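Local atomic coordinates of DNA primase (Aquifex aeolicus, PDB entry 2AU3), a protein that synthesises the short RNA primers that DNA polymerase extends during DNA replication, probably using magnesium for catalysis and carrying a zinc-binding domain. Residues Ser100-Val112 with Asn161-Leu173. Residues are numbered along the deposited sequence; the frame is centred on the assembly and turned at random.
Sequences SKDEKVYVALDRV and NDLLEAYLETKNL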
ATOM      1  N   SER A 100      -9.305  -7.105  24.240  1.00 42.25           N
ATOM      2  CA  SER A 100      -9.047  -5.675  24.265  1.00 38.06           C
ATOM      3  C   SER A 100      -9.743  -4.947  23.105  1.00 35.81           C
ATOM      4  O   SER A 100      -9.885  -5.502  22.000  1.00 34.69           O
ATOM      5  CB  SER A 100      -7.552  -5.414  24.201  1.00 37.55           C
ATOM      6  OG  SER A 100      -7.046  -5.820  22.951  1.00 35.25           O
ATOM      7  N   LYS A 101     -10.160  -3.708  23.361  1.00 33.41           N
ATOM      8  CA  LYS A 101     -10.709  -2.839  22.319  1.00 32.11           C
ATOM      9  C   LYS A 101      -9.726  -2.745  21.165  1.00 30.89           C
ATOM     10  O   LYS A 101     -10.094  -2.805  19.995  1.00 30.02           O
ATOM     11  CB  LYS A 101     -10.968  -1.448  22.876  1.00 31.96           C
ATOM     12  CG  LYS A 101     -11.412  -0.421  21.840  1.00 32.85           C
ATOM     13  CD  LYS A 101     -12.614   0.372  22.351  1.00 35.65           C
ATOM     14  CE  LYS A 101     -12.212   1.755  22.777  1.00 36.02           C
ATOM     15  NZ  LYS A 101     -13.145   2.351  23.799  1.00 35.22           N
ATOM     16  N   ASP A 102      -8.468  -2.585  21.539  1.00 30.00           N
ATOM     17  CA  ASP A 102      -7.347  -2.543  20.634  1.00 29.33           C
ATOM     18  C   ASP A 102      -7.404  -3.645  19.568  1.00 28.47           C
ATOM     19  O   ASP A 102      -7.352  -3.360  18.376  1.00 28.25           O
ATOM     20  CB  ASP A 102      -6.079  -2.650  21.474  1.00 30.44           C
ATOM     21  CG  ASP A 102      -4.834  -2.415  20.680  1.00 30.77           C
ATOM     22  OD1 ASP A 102      -4.893  -1.636  19.714  1.00 31.45           O
ATOM     23  OD2 ASP A 102      -3.747  -2.948  20.984  1.00 33.89           O
ATOM     24  N   GLU A 103      -7.503  -4.895  20.011  1.00 27.05           N
ATOM     25  CA  GLU A 103      -7.720  -6.042  19.131  1.00 27.67           C
ATOM     26  C   GLU A 103      -8.978  -5.884  18.254  1.00 25.51           C
ATOM     27  O   GLU A 103      -8.976  -6.255  17.073  1.00 24.99           O
ATOM     28  CB  GLU A 103      -7.881  -7.305  19.980  1.00 29.02           C
ATOM     29  CG  GLU A 103      -7.178  -8.539  19.447  1.00 35.74           C
ATOM     30  CD  GLU A 103      -5.688  -8.336  19.255  1.00 42.57           C
ATOM     31  OE1 GLU A 103      -4.955  -8.269  20.270  1.00 46.44           O
ATOM     32  OE2 GLU A 103      -5.256  -8.251  18.086  1.00 45.16           O
ATOM     33  N   LYS A 104     -10.050  -5.354  18.847  1.00 22.89           N
ATOM     34  CA  LYS A 104     -11.323  -5.224  18.143  1.00 22.51           C
ATOM     35  C   LYS A 104     -11.231  -4.202  17.027  1.00 21.23           C
ATOM     36  O   LYS A 104     -11.873  -4.362  16.002  1.00 21.29           O
ATOM     37  CB  LYS A 104     -12.466  -4.851  19.091  1.00 22.05           C
ATOM     38  CG  LYS A 104     -12.856  -5.904  20.123  1.00 25.00           C
ATOM     39  CD  LYS A 104     -14.002  -5.381  21.035  1.00 32.35           C
ATOM     40  CE  LYS A 104     -14.058  -3.819  21.062  1.00 35.96           C
ATOM     41  NZ  LYS A 104     -15.059  -3.196  21.995  1.00 37.52           N
ATOM     42  N   VAL A 105     -10.478  -3.133  17.257  1.00 20.19           N
ATOM     43  CA  VAL A 105     -10.235  -2.111  16.224  1.00 20.07           C
ATOM     44  C   VAL A 105      -9.716  -2.759  14.919  1.00 19.85           C
ATOM     45  O   VAL A 105     -10.304  -2.594  13.840  1.00 18.90           O
ATOM     46  CB  VAL A 105      -9.308  -0.992  16.778  1.00 20.25           C
ATOM     47  CG1 VAL A 105      -8.789  -0.048  15.663  1.00 20.50           C
ATOM     48  CG2 VAL A 105     -10.065  -0.172  17.835  1.00 20.32           C
ATOM     49  N   TYR A 106      -8.666  -3.573  15.039  1.00 19.69           N
ATOM     50  CA  TYR A 106      -8.072  -4.213  13.864  1.00 19.34           C
ATOM     51  C   TYR A 106      -9.044  -5.182  13.228  1.00 19.65           C
ATOM     52  O   TYR A 106      -9.109  -5.292  12.006  1.00 19.04           O
ATOM     53  CB  TYR A 106      -6.757  -4.928  14.238  1.00 20.25           C
ATOM     54  CG  TYR A 106      -5.638  -3.946  14.517  1.00 21.53           C
ATOM     55  CD1 TYR A 106      -4.949  -3.320  13.457  1.00 24.50           C
ATOM     56  CD2 TYR A 106      -5.298  -3.598  15.821  1.00 24.64           C
ATOM     57  CE1 TYR A 106      -3.923  -2.395  13.699  1.00 27.16           C
ATOM     58  CE2 TYR A 106      -4.284  -2.655  16.081  1.00 28.78           C
ATOM     59  CZ  TYR A 106      -3.597  -2.057  15.011  1.00 28.89           C
ATOM     60  OH  TYR A 106      -2.598  -1.126  15.256  1.00 28.96           O
ATOM     61  N   VAL A 107      -9.821  -5.879  14.056  1.00 19.20           N
ATOM     62  CA  VAL A 107     -10.797  -6.804  13.529  1.00 19.42           C
ATOM     63  C   VAL A 107     -11.900  -6.036  12.810  1.00 19.33           C
ATOM     64  O   VAL A 107     -12.386  -6.496  11.780  1.00 19.40           O
ATOM     65  CB  VAL A 107     -11.364  -7.760  14.614  1.00 19.44           C
ATOM     66  CG1 VAL A 107     -12.641  -8.471  14.130  1.00 19.72           C
ATOM     67  CG2 VAL A 107     -10.308  -8.783  15.010  1.00 20.11           C
ATOM     68  N   ALA A 108     -12.262  -4.862  13.332  1.00 18.39           N
ATOM     69  CA  ALA A 108     -13.290  -4.027  12.707  1.00 18.17           C
ATOM     70  C   ALA A 108     -12.800  -3.479  11.370  1.00 17.60           C
ATOM     71  O   ALA A 108     -13.521  -3.504  10.372  1.00 16.46           O
ATOM     72  CB  ALA A 108     -13.692  -2.862  13.627  1.00 17.44           C
ATOM     73  N   LEU A 109     -11.592  -2.928  11.378  1.00 17.71           N
ATOM     74  CA  LEU A 109     -10.974  -2.453  10.141  1.00 18.54           C
ATOM     75  C   LEU A 109     -11.049  -3.526   9.069  1.00 19.18           C
ATOM     76  O   LEU A 109     -11.395  -3.250   7.932  1.00 18.94           O
ATOM     77  CB  LEU A 109      -9.524  -2.001  10.392  1.00 18.64           C
ATOM     78  CG  LEU A 109      -9.480  -0.579  10.974  1.00 16.78           C
ATOM     79  CD1 LEU A 109      -8.110  -0.259  11.627  1.00 17.68           C
ATOM     80  CD2 LEU A 109      -9.835   0.462   9.879  1.00 15.45           C
ATOM     81  N   ASP A 110     -10.761  -4.764   9.455  1.00 19.81           N
ATOM     82  CA  ASP A 110     -10.713  -5.856   8.504  1.00 20.22           C
ATOM     83  C   ASP A 110     -12.101  -6.284   8.030  1.00 19.31           C
ATOM     84  O   ASP A 110     -12.288  -6.606   6.844  1.00 18.91           O
ATOM     85  CB  ASP A 110      -9.957  -7.045   9.092  1.00 21.94           C
ATOM     86  CG  ASP A 110      -9.775  -8.150   8.079  1.00 26.71           C
ATOM     87  OD1 ASP A 110      -8.863  -8.029   7.206  1.00 32.69           O
ATOM     88  OD2 ASP A 110     -10.551  -9.125   8.022  1.00 30.35           O
ATOM     89  N   ARG A 111     -13.067  -6.295   8.948  1.00 17.17           N
ATOM     90  CA  ARG A 111     -14.436  -6.633   8.594  1.00 17.46           C
ATOM     91  C   ARG A 111     -15.060  -5.569   7.684  1.00 16.92           C
ATOM     92  O   ARG A 111     -15.912  -5.868   6.837  1.00 17.03           O
ATOM     93  CB  ARG A 111     -15.293  -6.786   9.852  1.00 16.84           C
ATOM     94  CG  ARG A 111     -16.743  -7.070   9.547  1.00 17.12           C
ATOM     95  CD  ARG A 111     -16.904  -8.436   8.854  1.00 17.83           C
ATOM     96  NE  ARG A 111     -18.269  -8.768   8.494  1.00 17.98           N
ATOM     97  CZ  ARG A 111     -18.819  -8.519   7.310  1.00 22.02           C
ATOM     98  NH1 ARG A 111     -18.142  -7.860   6.359  1.00 21.18           N
ATOM     99  NH2 ARG A 111     -20.062  -8.920   7.083  1.00 18.58           N
ATOM    100  N   VAL A 112     -14.703  -4.321   7.931  1.00 15.80           N
ATOM    101  CA  VAL A 112     -15.215  -3.220   7.137  1.00 16.35           C
ATOM    102  C   VAL A 112     -14.588  -3.285   5.732  1.00 16.14           C
ATOM    103  O   VAL A 112     -15.252  -3.043   4.740  1.00 16.84           O
ATOM    104  CB  VAL A 112     -14.947  -1.864   7.826  1.00 15.32           C
ATOM    105  CG1 VAL A 112     -15.183  -0.678   6.865  1.00 16.07           C
ATOM    106  CG2 VAL A 112     -15.831  -1.711   9.060  1.00 14.07           C
ATOM    107  N   ASN A 161     -21.682  -7.615  14.420  1.00 28.62           N
ATOM    108  CA  ASN A 161     -20.397  -8.229  14.737  1.00 27.92           C
ATOM    109  C   ASN A 161     -19.819  -7.703  16.042  1.00 27.97           C
ATOM    110  O   ASN A 161     -18.744  -8.131  16.480  1.00 28.20           O
ATOM    111  CB  ASN A 161     -19.407  -8.013  13.588  1.00 27.03           C
ATOM    112  CG  ASN A 161     -19.635  -8.975  12.436  1.00 25.57           C
ATOM    113  OD1 ASN A 161     -19.109 -10.090  12.426  1.00 26.11           O
ATOM    114  ND2 ASN A 161     -20.427  -8.554  11.459  1.00 23.97           N
ATOM    115  N   ASP A 162     -20.534  -6.753  16.638  1.00 28.39           N
ATOM    116  CA  ASP A 162     -20.193  -6.188  17.939  1.00 29.12           C
ATOM    117  C   ASP A 162     -18.890  -5.389  17.851  1.00 28.18           C
ATOM    118  O   ASP A 162     -18.058  -5.418  18.757  1.00 28.75           O
ATOM    119  CB  ASP A 162     -20.119  -7.300  19.017  1.00 30.25           C
ATOM    120  CG  ASP A 162     -19.910  -6.747  20.402  1.00 33.35           C
ATOM    121  OD1 ASP A 162     -20.358  -5.598  20.650  1.00 35.21           O
ATOM    122  OD2 ASP A 162     -19.281  -7.371  21.300  1.00 38.96           O
ATOM    123  N   LEU A 163     -18.737  -4.666  16.746  1.00 27.02           N
ATOM    124  CA  LEU A 163     -17.483  -4.013  16.402  1.00 25.92           C
ATOM    125  C   LEU A 163     -17.647  -2.497  16.259  1.00 25.77           C
ATOM    126  O   LEU A 163     -16.690  -1.814  15.931  1.00 25.71           O
ATOM    127  CB  LEU A 163     -16.934  -4.596  15.097  1.00 25.39           C
ATOM    128  CG  LEU A 163     -16.448  -6.055  15.106  1.00 24.18           C
ATOM    129  CD1 LEU A 163     -16.042  -6.517  13.694  1.00 21.80           C
ATOM    130  CD2 LEU A 163     -15.302  -6.219  16.066  1.00 23.59           C
ATOM    131  N   LEU A 164     -18.851  -1.978  16.499  1.00 25.04           N
ATOM    132  CA  LEU A 164     -19.128  -0.548  16.261  1.00 25.15           C
ATOM    133  C   LEU A 164     -18.285   0.368  17.147  1.00 25.50           C
ATOM    134  O   LEU A 164     -17.659   1.318  16.687  1.00 24.92           O
ATOM    135  CB  LEU A 164     -20.599  -0.248  16.484  1.00 25.17           C
ATOM    136  CG  LEU A 164     -21.032   1.198  16.246  1.00 26.83           C
ATOM    137  CD1 LEU A 164     -20.590   1.690  14.831  1.00 24.71           C
ATOM    138  CD2 LEU A 164     -22.536   1.329  16.414  1.00 27.06           C
ATOM    139  N   GLU A 165     -18.275   0.069  18.424  1.00 25.87           N
ATOM    140  CA  GLU A 165     -17.573   0.902  19.385  1.00 27.32           C
ATOM    141  C   GLU A 165     -16.058   0.892  19.117  1.00 26.39           C
ATOM    142  O   GLU A 165     -15.415   1.938  19.097  1.00 26.10           O
ATOM    143  CB  GLU A 165     -17.885   0.451  20.815  1.00 28.42           C
ATOM    144  CG  GLU A 165     -19.347   0.598  21.198  1.00 34.40           C
ATOM    145  CD  GLU A 165     -20.220  -0.580  20.760  1.00 42.46           C
ATOM    146  OE1 GLU A 165     -19.696  -1.547  20.148  1.00 44.87           O
ATOM    147  OE2 GLU A 165     -21.449  -0.535  21.032  1.00 45.02           O
ATOM    148  N   ALA A 166     -15.496  -0.282  18.848  1.00 25.63           N
ATOM    149  CA  ALA A 166     -14.107  -0.340  18.396  1.00 24.39           C
ATOM    150  C   ALA A 166     -13.893   0.482  17.131  1.00 23.95           C
ATOM    151  O   ALA A 166     -12.916   1.227  17.040  1.00 24.57           O
ATOM    152  CB  ALA A 166     -13.678  -1.750  18.171  1.00 23.87           C
ATOM    153  N   TYR A 167     -14.785   0.334  16.149  1.00 23.73           N
ATOM    154  CA  TYR A 167     -14.589   1.005  14.866  1.00 22.95           C
ATOM    155  C   TYR A 167     -14.591   2.526  15.013  1.00 23.89           C
ATOM    156  O   TYR A 167     -13.891   3.226  14.278  1.00 22.75           O
ATOM    157  CB  TYR A 167     -15.603   0.552  13.799  1.00 22.22           C
ATOM    158  CG  TYR A 167     -15.183   0.985  12.392  1.00 19.99           C
ATOM    159  CD1 TYR A 167     -14.000   0.499  11.827  1.00 18.79           C
ATOM    160  CD2 TYR A 167     -15.928   1.914  11.662  1.00 20.75           C
ATOM    161  CE1 TYR A 167     -13.570   0.892  10.552  1.00 17.66           C
ATOM    162  CE2 TYR A 167     -15.498   2.330  10.375  1.00 19.92           C
ATOM    163  CZ  TYR A 167     -14.305   1.797   9.836  1.00 15.28           C
ATOM    164  OH  TYR A 167     -13.871   2.160   8.580  1.00 17.45           O
ATOM    165  N   LEU A 168     -15.373   3.024  15.979  1.00 24.84           N
ATOM    166  CA  LEU A 168     -15.501   4.463  16.242  1.00 25.52           C
ATOM    167  C   LEU A 168     -14.181   5.099  16.637  1.00 26.49           C
ATOM    168  O   LEU A 168     -13.947   6.264  16.348  1.00 26.84           O
ATOM    169  CB  LEU A 168     -16.566   4.727  17.331  1.00 25.88           C
ATOM    170  CG  LEU A 168     -18.038   4.574  16.907  1.00 25.17           C
ATOM    171  CD1 LEU A 168     -19.007   4.504  18.115  1.00 26.07           C
ATOM    172  CD2 LEU A 168     -18.466   5.684  15.917  1.00 26.68           C
ATOM    173  N   GLU A 169     -13.308   4.329  17.287  1.00 27.19           N
ATOM    174  CA  GLU A 169     -11.953   4.780  17.569  1.00 27.87           C
ATOM    175  C   GLU A 169     -11.108   5.101  16.317  1.00 27.34           C
ATOM    176  O   GLU A 169     -10.071   5.752  16.440  1.00 27.23           O
ATOM    177  CB  GLU A 169     -11.200   3.759  18.443  1.00 28.72           C
ATOM    178  CG  GLU A 169     -11.759   3.597  19.856  1.00 32.25           C
ATOM    179  CD  GLU A 169     -11.443   4.777  20.765  1.00 36.95           C
ATOM    180  OE1 GLU A 169     -10.402   5.446  20.546  1.00 37.78           O
ATOM    181  OE2 GLU A 169     -12.238   5.039  21.697  1.00 39.42           O
ATOM    182  N   THR A 170     -11.524   4.632  15.140  1.00 26.34           N
ATOM    183  CA  THR A 170     -10.765   4.923  13.893  1.00 25.81           C
ATOM    184  C   THR A 170     -11.091   6.287  13.298  1.00 25.68           C
ATOM    185  O   THR A 170     -10.325   6.806  12.484  1.00 25.62           O
ATOM    186  CB  THR A 170     -10.998   3.868  12.804  1.00 25.53           C
ATOM    187  OG1 THR A 170     -12.385   3.848  12.441  1.00 23.53           O
ATOM    188  CG2 THR A 170     -10.698   2.448  13.318  1.00 25.06           C
ATOM    189  N   LYS A 171     -12.240   6.836  13.690  1.00 25.51           N
ATOM    190  CA  LYS A 171     -12.791   8.069  13.115  1.00 26.70           C
ATOM    191  C   LYS A 171     -13.188   7.950  11.634  1.00 25.75           C
ATOM    192  O   LYS A 171     -13.307   8.960  10.921  1.00 24.85           O
ATOM    193  CB  LYS A 171     -11.863   9.276  13.360  1.00 26.78           C
ATOM    194  CG  LYS A 171     -11.665   9.597  14.840  1.00 31.50           C
ATOM    195  CD  LYS A 171     -10.256   9.285  15.268  1.00 35.50           C
ATOM    196  CE  LYS A 171      -9.578  10.499  15.856  1.00 38.00           C
ATOM    197  NZ  LYS A 171      -8.385  10.854  15.043  1.00 38.94           N
ATOM    198  N   ASN A 172     -13.394   6.716  11.183  1.00 25.59           N
ATOM    199  CA  ASN A 172     -13.864   6.465   9.832  1.00 25.81           C
ATOM    200  C   ASN A 172     -15.368   6.556   9.748  1.00 26.74           C
ATOM    201  O   ASN A 172     -15.955   6.338   8.688  1.00 26.33           O
ATOM    202  CB  ASN A 172     -13.373   5.107   9.321  1.00 25.01           C
ATOM    203  CG  ASN A 172     -11.887   5.083   9.102  1.00 24.39           C
ATOM    204  OD1 ASN A 172     -11.304   6.058   8.637  1.00 22.54           O
ATOM    205  ND2 ASN A 172     -11.259   3.985   9.464  1.00 20.42           N
ATOM    206  N   LEU A 173     -15.976   6.875  10.885  1.00 28.72           N
ATOM    207  CA  LEU A 173     -17.422   7.051  11.021  1.00 30.41           C
ATOM    208  C   LEU A 173     -17.747   8.406  11.645  1.00 31.72           C
ATOM    209  O   LEU A 173     -17.266   8.725  12.729  1.00 31.82           O
ATOM    210  CB  LEU A 173     -17.979   5.962  11.930  1.00 30.61           C
ATOM    211  CG  LEU A 173     -19.131   5.148  11.386  1.00 31.60           C
ATOM    212  CD1 LEU A 173     -18.799   4.689   9.993  1.00 32.50           C
ATOM    213  CD2 LEU A 173     -19.435   3.979  12.321  1.00 28.67           C
TER
HETATM  214  O   HOH W   1     -16.903  -2.976  19.517  1.00 27.65           O
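Tyr167 packs against Ala108, Leu109 and Val112 on one side of helix 101-122, joining two helices that meet almost perpendicularly. With CG anti to the backbone N (chi1 -166°), the side chain runs along the neighbouring helix toward Val112. Its CB rests on the methyl of Ala108, which also lies 3.8 Å from CD1; CE1 then meets Leu109 CD2, which approaches at the ring edge, and CZ touches both methyls of Val112. Over one face stands Val112 CG2, in a CH-pi contact 3.9 Å from the ring centroid. The opposite face has Thr170 OG1 above its centre, its hydrogen bonds going to the backbone, from Asn172 N in an ST turn and to Tyr167 O. At the tip, Tyr167 OH lies 3.6 Å from Val112 CG1. It also accepts a weak hydrogen bond from Asn172, whose OD1 is tied to Ser219. Replacing Tyr167 by an alanine would probably open a gap between Ala108, Leu109 and Val112, and cost Asn172 ND2 its weak bond to the tyrosine hydroxyl.

Helix 164-168 crosses the 101-112 portion at -91°, the two axes 8.0 Å apart at closest approach. The small side chains of Ala166 and Ala108 are consistent with this; Ala166 CB presses tightly against Lys104 CB at 3.5 Å. Leu163 CD1 lies against Ala108 CA and Arg111 CB. Segment 161-173 falls in the N-terminal part of the catalytic core, away from the zinc and predicted magnesium sites, while Lys104 and Val107 also touch Phe80 of helix 79-90.

Near the start of the long helix, Lys101 NZ forms a 3.5 Å salt bridge with Glu169 OE2, and one water joins Lys104 NZ to Asp162 O, Glu165 OE1 and Ala166 N. No direct hydrogen bond spans the segments, which implies that cohesion comes chiefly from buried apolar packing.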